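Side-chain contact in TRAP dicarboxylate transporter, DctP subunit (Sulfurospirillum deleyianum, PDB 4OVS), which binds succinate and probably delivers it, as the periplasmic solute-binding component, to a TRAP-type dicarboxylate transporter: residues A[101-106]-A[126-131]. Numbering follows the deposited sequence.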
HETATM    1  N   MSE A 101      -3.498  -2.452  12.896  1.00 38.53           N
HETATM    2  CA  MSE A 101      -3.575  -2.257  11.454  1.00 35.01           C
HETATM    3  C   MSE A 101      -2.886  -3.424  10.741  1.00 36.09           C
HETATM    4  O   MSE A 101      -3.074  -3.627   9.541  1.00 31.76           O
HETATM    5  CB  MSE A 101      -2.933  -0.946  11.048  1.00 39.91           C
HETATM    6  CG  MSE A 101      -3.234  -0.539   9.613  1.00 40.70           C
HETATM    7 SE   MSE A 101      -5.038   0.147   9.356  1.00 47.45          SE
HETATM    8  CE  MSE A 101      -4.802   1.762  10.390  1.00 42.74           C
ATOM      9  N   GLN A 102      -2.097  -4.210  11.472  1.00 39.93           N
ATOM     10  CA  GLN A 102      -1.471  -5.390  10.864  1.00 37.61           C
ATOM     11  C   GLN A 102      -2.496  -6.412  10.405  1.00 37.17           C
ATOM     12  O   GLN A 102      -2.176  -7.331   9.644  1.00 37.19           O
ATOM     13  CB  GLN A 102      -0.482  -6.045  11.818  1.00 37.07           C
ATOM     14  CG  GLN A 102       0.744  -5.249  11.997  1.00 35.26           C
ATOM     15  CD  GLN A 102       1.692  -5.904  12.958  1.00 45.02           C
ATOM     16  OE1 GLN A 102       2.731  -6.439  12.558  1.00 42.94           O
ATOM     17  NE2 GLN A 102       1.347  -5.867  14.245  1.00 48.35           N
ATOM     18  N   LEU A 103      -3.727  -6.278  10.877  1.00 31.44           N
ATOM     19  CA  LEU A 103      -4.810  -7.122  10.397  1.00 32.43           C
ATOM     20  C   LEU A 103      -4.855  -7.200   8.848  1.00 27.51           C
ATOM     21  O   LEU A 103      -4.959  -8.262   8.288  1.00 25.84           O
ATOM     22  CB  LEU A 103      -6.135  -6.591  10.923  1.00 36.99           C
ATOM     23  CG  LEU A 103      -7.439  -7.167  10.391  1.00 36.34           C
ATOM     24  CD1 LEU A 103      -7.678  -8.595  10.848  1.00 36.36           C
ATOM     25  CD2 LEU A 103      -8.520  -6.260  10.894  1.00 41.18           C
ATOM     26  N   PHE A 104      -4.756  -6.066   8.188  1.00 32.93           N
ATOM     27  CA  PHE A 104      -4.904  -5.985   6.742  1.00 29.28           C
ATOM     28  C   PHE A 104      -3.651  -6.500   5.958  1.00 32.16           C
ATOM     29  O   PHE A 104      -3.696  -6.682   4.746  1.00 29.77           O
ATOM     30  CB  PHE A 104      -5.164  -4.534   6.352  1.00 33.73           C
ATOM     31  CG  PHE A 104      -6.408  -3.931   6.954  1.00 33.07           C
ATOM     32  CD1 PHE A 104      -7.455  -4.721   7.398  1.00 36.05           C
ATOM     33  CD2 PHE A 104      -6.543  -2.549   7.042  1.00 33.90           C
ATOM     34  CE1 PHE A 104      -8.610  -4.160   7.924  1.00 31.32           C
ATOM     35  CE2 PHE A 104      -7.710  -1.973   7.583  1.00 32.20           C
ATOM     36  CZ  PHE A 104      -8.735  -2.777   8.008  1.00 34.34           C
ATOM     37  N   ASP A 105      -2.549  -6.736   6.661  1.00 32.13           N
ATOM     38  CA  ASP A 105      -1.341  -7.339   6.089  1.00 28.77           C
ATOM     39  C   ASP A 105      -1.323  -8.863   6.156  1.00 31.56           C
ATOM     40  O   ASP A 105      -0.483  -9.495   5.539  1.00 28.73           O
ATOM     41  CB  ASP A 105      -0.104  -6.893   6.864  1.00 29.58           C
ATOM     42  CG  ASP A 105       0.409  -5.572   6.430  1.00 33.24           C
ATOM     43  OD1 ASP A 105      -0.084  -5.038   5.407  1.00 32.39           O
ATOM     44  OD2 ASP A 105       1.314  -5.069   7.128  1.00 34.58           O
ATOM     45  N   LEU A 106      -2.206  -9.465   6.941  1.00 28.76           N
ATOM     46  CA  LEU A 106      -2.143 -10.917   7.117  1.00 28.56           C
ATOM     47  C   LEU A 106      -2.283 -11.625   5.781  1.00 31.91           C
ATOM     48  O   LEU A 106      -3.102 -11.252   4.957  1.00 25.59           O
ATOM     49  CB  LEU A 106      -3.231 -11.389   8.057  1.00 31.75           C
ATOM     50  CG  LEU A 106      -3.057 -10.990   9.517  1.00 28.70           C
ATOM     51  CD1 LEU A 106      -4.381 -11.212  10.274  1.00 36.62           C
ATOM     52  CD2 LEU A 106      -1.887 -11.779  10.147  1.00 31.19           C
ATOM     53  N   GLN A 126     -13.935   0.997  10.298  1.00 28.93           N
ATOM     54  CA  GLN A 126     -14.157   2.168  11.161  1.00 31.64           C
ATOM     55  C   GLN A 126     -13.394   2.053  12.474  1.00 27.07           C
ATOM     56  O   GLN A 126     -12.867   3.038  12.974  1.00 29.13           O
ATOM     57  CB  GLN A 126     -15.642   2.377  11.442  1.00 32.09           C
ATOM     58  CG  GLN A 126     -15.934   3.659  12.198  1.00 31.71           C
ATOM     59  CD  GLN A 126     -15.603   4.891  11.385  1.00 31.60           C
ATOM     60  OE1 GLN A 126     -16.117   5.088  10.283  1.00 35.41           O
ATOM     61  NE2 GLN A 126     -14.702   5.709  11.905  1.00 36.22           N
ATOM     62  N   ILE A 127     -13.320   0.842  13.014  1.00 27.91           N
ATOM     63  CA  ILE A 127     -12.578   0.609  14.246  1.00 28.99           C
ATOM     64  C   ILE A 127     -11.122   1.009  14.065  1.00 33.55           C
ATOM     65  O   ILE A 127     -10.541   1.640  14.940  1.00 31.39           O
ATOM     66  CB  ILE A 127     -12.646  -0.845  14.662  1.00 30.67           C
ATOM     67  CG1 ILE A 127     -13.952  -1.121  15.403  1.00 38.19           C
ATOM     68  CG2 ILE A 127     -11.467  -1.192  15.573  1.00 36.22           C
ATOM     69  CD1 ILE A 127     -14.354  -2.604  15.405  1.00 39.08           C
ATOM     70  N   LEU A 128     -10.515   0.644  12.933  1.00 34.33           N
ATOM     71  CA  LEU A 128      -9.096   0.992  12.715  1.00 28.13           C
ATOM     72  C   LEU A 128      -8.897   2.488  12.408  1.00 33.15           C
ATOM     73  O   LEU A 128      -7.938   3.082  12.862  1.00 32.51           O
ATOM     74  CB  LEU A 128      -8.474   0.110  11.650  1.00 33.09           C
ATOM     75  CG  LEU A 128      -8.417  -1.283  12.273  1.00 38.35           C
ATOM     76  CD1 LEU A 128      -8.607  -2.315  11.241  1.00 40.63           C
ATOM     77  CD2 LEU A 128      -7.140  -1.513  13.019  1.00 39.22           C
ATOM     78  N   LYS A 129      -9.803   3.106  11.665  1.00 27.25           N
ATOM     79  CA  LYS A 129      -9.750   4.563  11.515  1.00 33.69           C
ATOM     80  C   LYS A 129      -9.738   5.230  12.900  1.00 34.43           C
ATOM     81  O   LYS A 129      -8.989   6.162  13.166  1.00 33.32           O
ATOM     82  CB  LYS A 129     -10.979   5.093  10.750  1.00 30.79           C
ATOM     83  CG  LYS A 129     -11.048   4.768   9.284  1.00 33.00           C
ATOM     84  CD  LYS A 129     -12.122   5.592   8.613  1.00 29.34           C
ATOM     85  CE  LYS A 129     -12.271   5.202   7.179  1.00 34.52           C
ATOM     86  NZ  LYS A 129     -13.268   6.043   6.432  1.00 35.20           N
ATOM     87  N   ASP A 130     -10.622   4.768  13.770  1.00 36.88           N
ATOM     88  CA  ASP A 130     -10.798   5.440  15.051  1.00 36.88           C
ATOM     89  C   ASP A 130      -9.510   5.380  15.870  1.00 35.78           C
ATOM     90  O   ASP A 130      -9.156   6.319  16.588  1.00 30.68           O
ATOM     91  CB  ASP A 130     -11.978   4.841  15.826  1.00 32.82           C
ATOM     92  CG  ASP A 130     -13.332   5.241  15.239  1.00 37.57           C
ATOM     93  OD1 ASP A 130     -13.399   6.090  14.309  1.00 34.59           O
ATOM     94  OD2 ASP A 130     -14.355   4.717  15.742  1.00 45.42           O
ATOM     95  N   LYS A 131      -8.800   4.276  15.741  1.00 35.69           N
ATOM     96  CA  LYS A 131      -7.523   4.101  16.437  1.00 39.39           C
ATOM     97  C   LYS A 131      -6.453   5.071  15.940  1.00 37.07           C
ATOM     98  O   LYS A 131      -5.658   5.582  16.707  1.00 35.60           O
ATOM     99  CB  LYS A 131      -7.039   2.658  16.280  1.00 39.12           C
ATOM    100  CG  LYS A 131      -7.963   1.658  16.976  1.00 40.68           C
ATOM    101  CD  LYS A 131      -7.397   0.241  16.981  1.00 38.46           C
ATOM    102  CE  LYS A 131      -8.311  -0.721  17.705  1.00 40.06           C
ATOM    103  NZ  LYS A 131      -7.999  -0.732  19.144  1.00 42.41           N
TER
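Leu128 of helix 123-134 packs against a buried apolar patch made by Met101, Leu103 and Phe104, three side chains of one short, irregular helical turn. The contact is van der Waals packing throughout, and each methyl of Leu128 has its own surroundings. CD1 comes up obliquely to the outer end of the Phe104 ring, 3.3 Å from CZ and evenly placed between CE1 and CE2, the two side chains coming from opposite directions. The same CD1 lies 4.0 Å from Leu103 CD2, where the two leucines cross at about a right angle. CD2 turns instead to the start of the turn and packs on backbone, 3.8 Å from Met101 N. Met101, a selenomethionine, begins with CG anti to the backbone N (chi1 -168°), then bends twice in the same sense, which brings SE obliquely across to the base of Leu128, 4.1 Å from its CB. Cutting Leu128 back to an alanine is likely to leave the end of the Phe104 ring and the Leu103 methyl without their shared partner, with SE as the main remaining touch. This is plain structural packing of a loop on a helix, although the side chain of Met101 lies about 8 Å from that of the succinate-binding Lys93. Around this cluster, Val124 and Val132 of helix 123-134 extend the apolar surface, Phe91 meets Phe104 edge-to-face, and the loop between strand 86-87 and helix 113-120 touches both helix 123-134 and, through Leu103, helix 317-330.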